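Local coordinates for NTD biosynthesis operon protein NtdA (Bacillus subtilis subsp. subtilis, PDB 4K2M) that catalyses the reversible pyridoxal phosphate-dependent transamination of 3-dehydro-glucose 6-phosphate with glutamate, giving kanosamine 6-phosphate for antibiotic biosynthesis, at residues His55-Tyr60 with Leu312-Phe317; Asp75-Asn80 with Asn246-Phe251; Ala225-Gly230 with Trp350-Ile355. One frame throughout, in Å; residues are numbered along the deposited sequence.

Contact 1: His55-Tyr60 with Leu312-Phe317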
loop_
_atom_site.group_PDB
_atom_site.type_symbol
_atom_site.label_atom_id
_atom_site.label_comp_id
_atom_site.label_asym_id
_atom_site.label_seq_id
_atom_site.Cartn_x
_atom_site.Cartn_y
_atom_site.Cartn_z
ATOM N N HIS A 55 22.827 31.373 -5.381
ATOM C CA HIS A 55 23.402 31.242 -4.055
ATOM C C HIS A 55 22.395 30.798 -2.991
ATOM O O HIS A 55 22.675 29.888 -2.189
ATOM C CB HIS A 55 24.071 32.542 -3.599
ATOM C CG HIS A 55 24.728 32.408 -2.265
ATOM N ND1 HIS A 55 25.880 31.669 -2.078
ATOM C CD2 HIS A 55 24.364 32.856 -1.040
ATOM C CE1 HIS A 55 26.212 31.699 -0.799
ATOM N NE2 HIS A 55 25.304 32.403 -0.148
ATOM N N ASP A 56 21.231 31.445 -2.954
ATOM C CA ASP A 56 20.327 31.258 -1.818
ATOM C C ASP A 56 19.517 29.972 -1.901
ATOM O O ASP A 56 19.245 29.342 -0.871
ATOM C CB ASP A 56 19.409 32.474 -1.630
ATOM C CG ASP A 56 20.180 33.726 -1.242
ATOM O OD1 ASP A 56 21.038 33.630 -0.341
ATOM O OD2 ASP A 56 19.929 34.791 -1.842
ATOM N N LEU A 57 19.146 29.567 -3.115
ATOM C CA LEU A 57 18.382 28.326 -3.264
ATOM C C LEU A 57 19.261 27.115 -3.540
ATOM O O LEU A 57 18.922 26.007 -3.142
ATOM C CB LEU A 57 17.316 28.448 -4.357
ATOM C CG LEU A 57 16.297 29.565 -4.154
ATOM C CD1 LEU A 57 15.141 29.417 -5.140
ATOM C CD2 LEU A 57 15.793 29.577 -2.710
ATOM N N PHE A 58 20.386 27.321 -4.225
ATOM C CA PHE A 58 21.211 26.195 -4.666
ATOM C C PHE A 58 22.573 26.096 -3.994
ATOM O O PHE A 58 23.272 25.100 -4.163
ATOM C CB PHE A 58 21.397 26.234 -6.186
ATOM C CG PHE A 58 20.162 25.848 -6.949
ATOM C CD1 PHE A 58 19.935 24.513 -7.281
ATOM C CD2 PHE A 58 19.232 26.811 -7.338
ATOM C CE1 PHE A 58 18.796 24.147 -7.979
ATOM C CE2 PHE A 58 18.080 26.450 -8.041
ATOM C CZ PHE A 58 17.869 25.118 -8.364
ATOM N N ASN A 59 22.936 27.122 -3.238
ATOM C CA ASN A 59 24.272 27.199 -2.628
ATOM C C ASN A 59 25.367 26.881 -3.661
ATOM O O ASN A 59 26.264 26.070 -3.403
ATOM C CB ASN A 59 24.385 26.255 -1.424
ATOM C CG ASN A 59 25.640 26.510 -0.597
ATOM O OD1 ASN A 59 26.125 27.634 -0.528
ATOM N ND2 ASN A 59 26.163 25.462 0.036
ATOM N N TYR A 60 25.279 27.532 -4.820
ATOM C CA TYR A 60 26.173 27.281 -5.959
ATOM C C TYR A 60 27.635 27.359 -5.512
ATOM O O TYR A 60 28.065 28.365 -4.936
ATOM C CB TYR A 60 25.926 28.347 -7.038
ATOM C CG TYR A 60 26.561 28.095 -8.403
ATOM C CD1 TYR A 60 27.075 26.848 -8.751
ATOM C CD2 TYR A 60 26.649 29.116 -9.331
ATOM C CE1 TYR A 60 27.652 26.632 -10.002
ATOM C CE2 TYR A 60 27.219 28.918 -10.585
ATOM C CZ TYR A 60 27.711 27.673 -10.920
ATOM O OH TYR A 60 28.267 27.484 -12.178
ATOM N N LEU A 312 6.842 21.640 -1.410
ATOM C CA LEU A 312 6.468 21.432 -2.819
ATOM C C LEU A 312 6.622 22.645 -3.750
ATOM O O LEU A 312 7.221 22.538 -4.820
ATOM C CB LEU A 312 5.048 20.852 -2.932
ATOM C CG LEU A 312 4.495 20.638 -4.340
ATOM C CD1 LEU A 312 5.425 19.724 -5.150
ATOM C CD2 LEU A 312 3.067 20.058 -4.268
ATOM N N SER A 313 6.084 23.798 -3.365
ATOM C CA SER A 313 6.219 24.968 -4.235
ATOM C C SER A 313 7.679 25.329 -4.463
ATOM O O SER A 313 8.079 25.601 -5.602
ATOM C CB SER A 313 5.463 26.166 -3.680
ATOM O OG SER A 313 4.075 25.909 -3.735
ATOM N N LEU A 314 8.469 25.328 -3.393
ATOM C CA LEU A 314 9.895 25.654 -3.515
ATOM C C LEU A 314 10.593 24.625 -4.403
ATOM O O LEU A 314 11.375 24.976 -5.283
ATOM C CB LEU A 314 10.572 25.692 -2.152
ATOM C CG LEU A 314 12.102 25.793 -2.219
ATOM C CD1 LEU A 314 12.531 27.146 -2.802
ATOM C CD2 LEU A 314 12.748 25.554 -0.860
ATOM N N ASN A 315 10.292 23.352 -4.186
ATOM C CA ASN A 315 10.937 22.298 -4.966
ATOM C C ASN A 315 10.574 22.356 -6.433
ATOM O O ASN A 315 11.438 22.164 -7.305
ATOM C CB ASN A 315 10.632 20.912 -4.383
ATOM C CG ASN A 315 11.490 20.579 -3.187
ATOM O OD1 ASN A 315 12.503 21.245 -2.909
ATOM N ND2 ASN A 315 11.108 19.520 -2.469
ATOM N N ASN A 316 9.305 22.618 -6.727
ATOM C CA ASN A 316 8.899 22.727 -8.123
ATOM C C ASN A 316 9.559 23.943 -8.761
ATOM O O ASN A 316 9.970 23.889 -9.920
ATOM C CB ASN A 316 7.374 22.773 -8.279
ATOM C CG ASN A 316 6.773 21.394 -8.492
ATOM O OD1 ASN A 316 7.414 20.378 -8.194
ATOM N ND2 ASN A 316 5.552 21.346 -9.024
ATOM N N PHE A 317 9.701 25.023 -8.004
ATOM C CA PHE A 317 10.409 26.175 -8.543
ATOM C C PHE A 317 11.873 25.817 -8.854
ATOM O O PHE A 317 12.414 26.184 -9.915
ATOM C CB PHE A 317 10.358 27.377 -7.595
ATOM C CG PHE A 317 11.072 28.572 -8.143
ATOM C CD1 PHE A 317 10.439 29.414 -9.047
ATOM C CD2 PHE A 317 12.395 28.816 -7.793
ATOM C CE1 PHE A 317 11.104 30.506 -9.579
ATOM C CE2 PHE A 317 13.072 29.899 -8.314
ATOM C CZ PHE A 317 12.433 30.750 -9.203
#
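Leu-57 meets Leu-314 and Phe-317 with its two methyl groups. Leu-57 CD1 goes to the aromatic ring and lies 3.8 Å from Phe-317 CE2. The same methyl is 3.9 Å from Phe-317 CD2, so it sits by one ortho-meta bond of the ring. Leu-57 CD2 turns to the other leucine and stands 4.1 Å from Leu-314 CD1. That Leu-314 methyl also comes within 4.2 Å of Leu-57 CD1, so it touches both branches. The Leu-57 and Phe-317 side chains run at about a right angle to each other.

The Leu-57 CB bond already points at helix 312-329. With CG opposite the carbonyl carbon (chi1 -58°), the fork carries both methyls across. Leu-314 and Phe-317 start from CB bonds that do not aim at Leu-57. In both, CG lies opposite the backbone N (chi1 170° in Leu-314 and -179° in Phe-317), and the tips come nearer than the bases. They are three residues apart, about one helical turn, and both reach Leu-57.

The contact joins two parts of the fold. Helix 53-57 belongs to the additional N-terminal domain. Helix 312-329 belongs to the aspartate aminotransferase fold common to the DegT/DnrJ/EryC1 family. Between the two segments the contact is apolar, with no hydrogen bond across.

Trp-43 meets the Phe-317 ring edge-to-face, and Leu-19, Leu-20 and Leu-23 of helix 13-24 also pack on it. Leu-57 rests in addition on Val-46. Polar links lie beside the leucines: Lys-318, also on helix 312-329, bonds to Leu-57 O and makes a cation-pi contact with Phe-58. Asn-59, with positive phi, is the first residue to leave helical backbone angles; its N still makes a weak 3.0 Å bond to His-55 O.

Contact 2: Asp75-Asn80 with Asn246-Phe251. With O1G (3-deoxy-3-[(E)-({3-hydroxy-2-methyl-5-[(phosphonooxy)methyl]pyridin-4-yl}methylidene)amino]-6-O-phosphono-alpha-D-gluco pyranose), chain C.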
loop_
_atom_site.group_PDB
_atom_site.type_symbol
_atom_site.label_atom_id
_atom_site.label_comp_id
_atom_site.label_asym_id
_atom_site.label_seq_id
_atom_site.Cartn_x
_atom_site.Cartn_y
_atom_site.Cartn_z
ATOM N N ASP A 75 18.955 9.332 -1.620
ATOM C CA ASP A 75 19.217 9.903 -0.310
ATOM C C ASP A 75 19.105 11.420 -0.363
ATOM O O ASP A 75 18.805 12.068 0.640
ATOM C CB ASP A 75 20.597 9.472 0.221
ATOM C CG ASP A 75 21.730 9.892 -0.694
ATOM O OD1 ASP A 75 21.764 9.429 -1.851
ATOM O OD2 ASP A 75 22.586 10.688 -0.255
ATOM N N ARG A 76 19.315 11.989 -1.543
ATOM C CA ARG A 76 19.251 13.431 -1.685
ATOM C C ARG A 76 17.865 13.946 -2.052
ATOM O O ARG A 76 17.648 15.155 -2.132
ATOM C CB ARG A 76 20.320 13.907 -2.678
ATOM C CG ARG A 76 21.731 13.737 -2.117
ATOM C CD ARG A 76 22.790 14.030 -3.168
ATOM N NE ARG A 76 22.708 15.392 -3.701
ATOM C CZ ARG A 76 23.365 15.786 -4.789
ATOM N NH1 ARG A 76 24.139 14.916 -5.439
ATOM N NH2 ARG A 76 23.226 17.030 -5.235
ATOM N N LEU A 77 16.917 13.037 -2.250
ATOM C CA LEU A 77 15.549 13.455 -2.529
ATOM C C LEU A 77 14.810 13.842 -1.251
ATOM O O LEU A 77 13.689 14.349 -1.300
ATOM C CB LEU A 77 14.778 12.362 -3.273
ATOM C CG LEU A 77 15.229 12.127 -4.707
ATOM C CD1 LEU A 77 14.419 11.003 -5.350
ATOM C CD2 LEU A 77 15.082 13.409 -5.503
ATOM N N ILE A 78 15.429 13.603 -0.102
ATOM C CA ILE A 78 14.813 14.015 1.147
ATOM C C ILE A 78 15.863 14.803 1.923
ATOM O O ILE A 78 16.977 14.329 2.097
ATOM C CB ILE A 78 14.240 12.810 1.941
ATOM C CG1 ILE A 78 13.478 13.293 3.180
ATOM C CG2 ILE A 78 15.333 11.807 2.326
ATOM C CD1 ILE A 78 12.919 12.148 4.050
ATOM N N THR A 79 15.525 16.022 2.338
ATOM C CA THR A 79 16.511 16.909 2.982
ATOM C C THR A 79 16.589 16.672 4.474
ATOM O O THR A 79 15.702 16.030 5.051
ATOM C CB THR A 79 16.177 18.392 2.734
ATOM O OG1 THR A 79 14.936 18.716 3.380
ATOM C CG2 THR A 79 16.054 18.659 1.238
ATOM N N ASN A 80 17.640 17.185 5.114
ATOM C CA ASN A 80 17.746 17.036 6.557
ATOM C C ASN A 80 16.565 17.697 7.265
ATOM O O ASN A 80 16.069 17.190 8.271
ATOM C CB ASN A 80 19.076 17.609 7.080
ATOM C CG ASN A 80 20.280 16.765 6.686
ATOM O OD1 ASN A 80 20.150 15.585 6.358
ATOM N ND2 ASN A 80 21.468 17.374 6.728
ATOM N N ASN A 246 4.621 8.601 -4.619
ATOM C CA ASN A 246 5.832 7.794 -4.489
ATOM C C ASN A 246 7.016 8.735 -4.160
ATOM O O ASN A 246 7.042 9.905 -4.573
ATOM C CB ASN A 246 6.026 6.996 -5.793
ATOM C CG ASN A 246 7.451 6.558 -6.020
ATOM O OD1 ASN A 246 8.270 7.335 -6.520
ATOM N ND2 ASN A 246 7.750 5.295 -5.693
ATOM N N PRO A 247 7.986 8.250 -3.384
ATOM C CA PRO A 247 9.052 9.145 -2.924
ATOM C C PRO A 247 9.904 9.800 -4.004
ATOM O O PRO A 247 10.618 10.750 -3.674
ATOM C CB PRO A 247 9.942 8.216 -2.093
ATOM C CG PRO A 247 9.000 7.180 -1.594
ATOM C CD PRO A 247 8.046 6.933 -2.718
ATOM N N TYR A 248 9.879 9.301 -5.237
ATOM C CA TYR A 248 10.659 9.940 -6.290
ATOM C C TYR A 248 9.874 11.024 -7.017
ATOM O O TYR A 248 10.422 11.701 -7.889
ATOM C CB TYR A 248 11.157 8.922 -7.312
ATOM C CG TYR A 248 11.644 7.628 -6.706
ATOM C CD1 TYR A 248 12.453 7.618 -5.574
ATOM C CD2 TYR A 248 11.266 6.420 -7.252
ATOM C CE1 TYR A 248 12.878 6.415 -5.015
ATOM C CE2 TYR A 248 11.687 5.233 -6.718
ATOM C CZ TYR A 248 12.488 5.227 -5.607
ATOM O OH TYR A 248 12.884 4.014 -5.082
ATOM N N LYS A 249 8.599 11.192 -6.683
ATOM C CA LYS A 249 7.777 12.184 -7.398
ATOM C C LYS A 249 8.094 13.618 -6.947
ATOM O O LYS A 249 8.799 13.836 -5.956
ATOM C CB LYS A 249 6.276 11.882 -7.237
ATOM C CG LYS A 249 5.836 10.504 -7.779
ATOM C CD LYS A 249 6.127 10.350 -9.269
ATOM C CE LYS A 249 5.881 8.908 -9.696
ATOM N NZ LYS A 249 6.957 8.022 -9.121
ATOM N N ASN A 250 7.572 14.604 -7.675
ATOM C CA ASN A 250 7.834 16.004 -7.313
ATOM C C ASN A 250 7.408 16.309 -5.882
ATOM O O ASN A 250 8.004 17.145 -5.200
ATOM C CB ASN A 250 7.108 16.945 -8.283
ATOM C CG ASN A 250 7.808 17.054 -9.623
ATOM O OD1 ASN A 250 8.470 16.117 -10.068
ATOM N ND2 ASN A 250 7.670 18.209 -10.277
ATOM N N PHE A 251 6.342 15.639 -5.452
ATOM C CA PHE A 251 5.930 15.625 -4.057
ATOM C C PHE A 251 5.679 14.156 -3.719
ATOM O O PHE A 251 4.899 13.485 -4.401
ATOM C CB PHE A 251 4.627 16.412 -3.861
ATOM C CG PHE A 251 3.895 16.043 -2.596
ATOM C CD1 PHE A 251 4.568 15.981 -1.388
ATOM C CD2 PHE A 251 2.538 15.742 -2.624
ATOM C CE1 PHE A 251 3.914 15.625 -0.220
ATOM C CE2 PHE A 251 1.869 15.394 -1.467
ATOM C CZ PHE A 251 2.566 15.330 -0.251
HETATM P P O1G C . 2.834 4.569 -8.214
HETATM C C3A O1G C . 4.215 6.986 -13.314
HETATM O O3 O1G C . 5.460 7.481 -13.513
HETATM C C1 O1G C . 9.871 4.715 -11.474
HETATM N "N1'" O1G C . 1.943 6.758 -13.932
HETATM C C2 O1G C . 8.583 5.306 -12.053
HETATM O O2 O1G C . 9.047 6.497 -12.774
HETATM C C9A O1G C . 3.157 7.273 -14.183
HETATM C C2A O1G C . 3.314 8.161 -15.405
HETATM C C3 O1G C . 7.534 5.666 -10.986
HETATM N "N3'" O1G C . 6.309 5.948 -11.755
HETATM O O1 O1G C . 10.646 5.702 -10.777
HETATM C C4 O1G C . 7.354 4.543 -9.945
HETATM O O4 O1G C . 6.746 5.260 -8.852
HETATM C C4A O1G C . 4.016 6.178 -12.208
HETATM C C4B O1G C . 5.122 5.838 -11.289
HETATM C C5 O1G C . 8.738 4.126 -9.450
HETATM O O5 O1G C . 9.566 3.679 -10.531
HETATM C C5A O1G C . 2.748 5.653 -11.974
HETATM C C5T O1G C . 2.340 4.735 -10.810
HETATM C C6 O1G C . 8.728 2.901 -8.579
HETATM C C6A O1G C . 1.729 5.958 -12.863
HETATM O OP1 O1G C . 1.896 3.384 -8.293
HETATM O OP2 O1G C . 2.494 5.510 -7.108
HETATM O OP3 O1G C . 4.316 4.135 -8.294
HETATM O OP4 O1G C . 2.517 5.445 -9.563
HETATM O O6 O1G C . 9.906 2.640 -7.915
HETATM P "P'" O1G C . 9.893 1.968 -6.454
HETATM O OP6 O1G C . 9.178 2.956 -5.557
HETATM O OP7 O1G C . 9.209 0.623 -6.545
HETATM O OP8 O1G C . 11.389 1.852 -6.147
#
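Leu-77 presses one methyl, CD1, against the base of Tyr-248. The methyl is 3.9 Å from Tyr-248 CD1 and 4.0 Å from Tyr-248 CA, so it touches CA as well as the ring. It also lies 4.2 Å from Pro-247 O. The Leu-77 CB bond points at the loop, while that of Tyr-248 points away. With CG of Tyr-248 opposite the carbonyl carbon (chi1 -41°), the ring has CD1 by Leu-77 and OH at the ligand phosphate. Tyr-248 OH donates to OP8 of the sugar phosphate of O1G at 2.8 Å, with OP8 in the ring plane.

Pro-247 and Tyr-248 are the middle residues of a type I turn, Asn-246 to Lys-249. Asn-246 OD1 closes an Asx turn by accepting Tyr-248 N at 2.8 Å. Lys-249 NZ reaches the same oxygen at 3.0 Å from the opposite face of the amide. This lysine, the cofactor attachment residue, is detached here and donates to O1G O4 at 2.8 Å.

Ser-101 of the second subunit packs on Tyr-248. The turn follows strand 240-244 of the central sheet, and Leu-77 lies just ahead of helix 80-93, where Thr-79 is the N-cap.

Contact 3: Ala225-Gly230 with Trp350-Ile355. With O1G (3-deoxy-3-[(E)-({3-hydroxy-2-methyl-5-[(phosphonooxy)methyl]pyridin-4-yl}methylidene)amino]-6-O-phosphono-alpha-D-gluco pyranose), chain C; EDO (1,2-ethanediol), chain D.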
loop_
_atom_site.group_PDB
_atom_site.type_symbol
_atom_site.label_atom_id
_atom_site.label_comp_id
_atom_site.label_asym_id
_atom_site.label_seq_id
_atom_site.Cartn_x
_atom_site.Cartn_y
_atom_site.Cartn_z
ATOM N N ALA A 225 -1.823 11.802 -13.934
ATOM C CA ALA A 225 -0.997 12.956 -13.624
ATOM C C ALA A 225 -0.025 12.554 -12.528
ATOM O O ALA A 225 0.401 13.387 -11.714
ATOM C CB ALA A 225 -1.869 14.120 -13.167
ATOM N N CYS A 226 0.322 11.267 -12.487
ATOM C CA CYS A 226 1.200 10.799 -11.418
ATOM C C CYS A 226 2.555 11.514 -11.368
ATOM O O CYS A 226 3.161 11.633 -10.288
ATOM C CB CYS A 226 1.353 9.277 -11.458
ATOM S SG CYS A 226 -0.190 8.440 -10.989
ATOM N N GLN A 227 3.003 12.045 -12.511
ATOM C CA GLN A 227 4.262 12.805 -12.553
ATOM C C GLN A 227 4.035 14.314 -12.680
ATOM O O GLN A 227 4.980 15.061 -12.901
ATOM C CB GLN A 227 5.114 12.349 -13.743
ATOM C CG GLN A 227 5.675 10.936 -13.579
ATOM C CD GLN A 227 6.501 10.493 -14.780
ATOM O OE1 GLN A 227 6.792 11.289 -15.674
ATOM N NE2 GLN A 227 6.876 9.217 -14.806
ATOM N N GLY A 228 2.787 14.753 -12.555
ATOM C CA GLY A 228 2.436 16.119 -12.916
ATOM C C GLY A 228 1.914 17.042 -11.818
ATOM O O GLY A 228 1.336 18.094 -12.134
ATOM N N ILE A 229 2.104 16.699 -10.550
ATOM C CA ILE A 229 1.618 17.602 -9.496
ATOM C C ILE A 229 2.238 18.998 -9.625
ATOM O O ILE A 229 3.454 19.133 -9.809
ATOM C CB ILE A 229 1.801 17.043 -8.075
ATOM C CG1 ILE A 229 0.965 17.870 -7.089
ATOM C CG2 ILE A 229 3.283 17.009 -7.667
ATOM C CD1 ILE A 229 0.811 17.256 -5.709
ATOM N N GLY A 230 1.383 20.023 -9.553
ATOM C CA GLY A 230 1.808 21.419 -9.675
ATOM C C GLY A 230 1.383 22.026 -11.012
ATOM O O GLY A 230 1.435 23.242 -11.204
ATOM N N TRP A 350 8.484 19.491 -14.829
ATOM C CA TRP A 350 9.881 19.075 -14.880
ATOM C C TRP A 350 10.181 17.963 -13.899
ATOM O O TRP A 350 11.142 18.021 -13.133
ATOM C CB TRP A 350 10.806 20.284 -14.659
ATOM C CG TRP A 350 10.485 21.390 -15.628
ATOM C CD1 TRP A 350 9.883 22.588 -15.340
ATOM C CD2 TRP A 350 10.710 21.377 -17.041
ATOM N NE1 TRP A 350 9.718 23.322 -16.506
ATOM C CE2 TRP A 350 10.221 22.597 -17.559
ATOM C CE3 TRP A 350 11.279 20.447 -17.926
ATOM C CZ2 TRP A 350 10.293 22.919 -18.918
ATOM C CZ3 TRP A 350 11.342 20.764 -19.282
ATOM C CH2 TRP A 350 10.854 21.993 -19.762
ATOM N N HIS A 351 9.352 16.923 -13.934
ATOM C CA HIS A 351 9.657 15.737 -13.151
ATOM C C HIS A 351 10.897 15.029 -13.716
ATOM O O HIS A 351 11.764 14.565 -12.969
ATOM C CB HIS A 351 8.475 14.769 -13.160
ATOM C CG HIS A 351 8.771 13.487 -12.452
ATOM N ND1 HIS A 351 9.047 13.433 -11.103
ATOM C CD2 HIS A 351 8.871 12.217 -12.910
ATOM C CE1 HIS A 351 9.289 12.180 -10.756
ATOM N NE2 HIS A 351 9.191 11.424 -11.833
ATOM N N LEU A 352 10.952 14.929 -15.045
ATOM C CA LEU A 352 12.112 14.412 -15.765
ATOM C C LEU A 352 12.453 15.418 -16.848
ATOM O O LEU A 352 11.582 16.175 -17.277
ATOM C CB LEU A 352 11.811 13.022 -16.357
ATOM C CG LEU A 352 11.731 11.912 -15.290
ATOM C CD1 LEU A 352 10.761 10.767 -15.675
ATOM C CD2 LEU A 352 13.119 11.349 -14.971
ATOM N N PHE A 353 13.713 15.432 -17.288
ATOM C CA PHE A 353 14.172 16.420 -18.267
ATOM C C PHE A 353 14.681 15.698 -19.504
ATOM O O PHE A 353 15.812 15.191 -19.510
ATOM C CB PHE A 353 15.301 17.301 -17.705
ATOM C CG PHE A 353 15.696 18.404 -18.643
ATOM C CD1 PHE A 353 15.014 19.618 -18.618
ATOM C CD2 PHE A 353 16.706 18.212 -19.597
ATOM C CE1 PHE A 353 15.331 20.639 -19.516
ATOM C CE2 PHE A 353 17.040 19.236 -20.494
ATOM C CZ PHE A 353 16.337 20.448 -20.454
ATOM N N PRO A 354 13.849 15.632 -20.546
ATOM C CA PRO A 354 14.239 14.875 -21.742
ATOM C C PRO A 354 14.829 15.743 -22.832
ATOM O O PRO A 354 14.265 16.794 -23.190
ATOM C CB PRO A 354 12.911 14.289 -22.229
ATOM C CG PRO A 354 11.885 15.311 -21.813
ATOM C CD PRO A 354 12.415 15.978 -20.538
ATOM N N ILE A 355 15.973 15.314 -23.358
ATOM C CA ILE A 355 16.464 15.876 -24.610
ATOM C C ILE A 355 16.361 14.770 -25.644
ATOM O O ILE A 355 16.094 13.619 -25.301
ATOM C CB ILE A 355 17.911 16.379 -24.509
ATOM C CG1 ILE A 355 18.880 15.218 -24.303
ATOM C CG2 ILE A 355 18.066 17.406 -23.366
ATOM C CD1 ILE A 355 20.351 15.652 -24.298
HETATM P P O1G C . 2.834 4.569 -8.214
HETATM C C3A O1G C . 4.215 6.986 -13.314
HETATM O O3 O1G C . 5.460 7.481 -13.513
HETATM C C1 O1G C . 9.871 4.715 -11.474
HETATM N "N1'" O1G C . 1.943 6.758 -13.932
HETATM C C2 O1G C . 8.583 5.306 -12.053
HETATM O O2 O1G C . 9.047 6.497 -12.774
HETATM C C9A O1G C . 3.157 7.273 -14.183
HETATM C C2A O1G C . 3.314 8.161 -15.405
HETATM C C3 O1G C . 7.534 5.666 -10.986
HETATM N "N3'" O1G C . 6.309 5.948 -11.755
HETATM O O1 O1G C . 10.646 5.702 -10.777
HETATM C C4 O1G C . 7.354 4.543 -9.945
HETATM O O4 O1G C . 6.746 5.260 -8.852
HETATM C C4A O1G C . 4.016 6.178 -12.208
HETATM C C4B O1G C . 5.122 5.838 -11.289
HETATM C C5 O1G C . 8.738 4.126 -9.450
HETATM O O5 O1G C . 9.566 3.679 -10.531
HETATM C C5A O1G C . 2.748 5.653 -11.974
HETATM C C5T O1G C . 2.340 4.735 -10.810
HETATM C C6 O1G C . 8.728 2.901 -8.579
HETATM C C6A O1G C . 1.729 5.958 -12.863
HETATM O OP1 O1G C . 1.896 3.384 -8.293
HETATM O OP2 O1G C . 2.494 5.510 -7.108
HETATM O OP3 O1G C . 4.316 4.135 -8.294
HETATM O OP4 O1G C . 2.517 5.445 -9.563
HETATM O O6 O1G C . 9.906 2.640 -7.915
HETATM P "P'" O1G C . 9.893 1.968 -6.454
HETATM O OP6 O1G C . 9.178 2.956 -5.557
HETATM O OP7 O1G C . 9.209 0.623 -6.545
HETATM O OP8 O1G C . 11.389 1.852 -6.147
HETATM C C1 EDO D . 13.018 17.317 -26.407
HETATM O O1 EDO D . 12.347 17.157 -25.158
HETATM C C2 EDO D . 11.970 17.266 -27.522
HETATM O O2 EDO D . 11.048 18.342 -27.334
#
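Gln-227 and His-351 cross at about a right angle, with the imidazole against the amide arm. His-351 CD2 is 3.5 Å from both Gln-227 CG and Gln-227 CD. The amide and ring planes are 41° apart. Nearer the backbone, His-351 CB packs 3.5 Å from Gln-227 O. Leu-352 comes to the amide's far end, with CD1 4.0 Å from Gln-227 OE1.

Gln-227 extends straight beyond CG (chi2 179°), which carries its amide to the cofactor. NE2 donates to the phenolic O3 of O1G at 2.6 Å, with an N-H...O angle of 145°. Cys-226 packs over one face of the pyridine, with CB 3.6 Å from O1G N1'.

Cys-226 and Gln-227 are the middle residues of a type I turn, Ala-225 to Gly-228. The turn follows strand 220-224 of the central sheet, as in the aspartate aminotransferase fold, where the cofactor sits at the ends of these strands. The partner segment leads into strand 353-356, which pairs with strand 412-415.

Farther out, Tyr-201 N bonds to Gln-227 OE1, probably setting which end faces O3. His-351 ND1 is paired with Asn-250 OD1, which holds the rotation of the ring. Arg-319 NH1 bonds to Trp-350 O, next to His-351.

Contact 3 is fully buried, near the centre of the chain. Contacts 1 and 2 are only partly buried. Contact 1 lies away from the active site and meets through apolar side chains alone between its segments. Contacts 2 and 3 both touch O1G: contact 2 at the sugar and its phosphate, contact 3 at the pyridine end. In both, no hydrogen bond crosses between the segments, but both supply donors to the ligand. Loops 246-251 and 225-230 both leave strands of the central sheet. Contacts 2 and 3 are joined directly through Asn-250. Asn-316 of contact 1 bonds to Ile-229 O and, weakly, to Asn-250, so helix 312-329 touches both active-site loops.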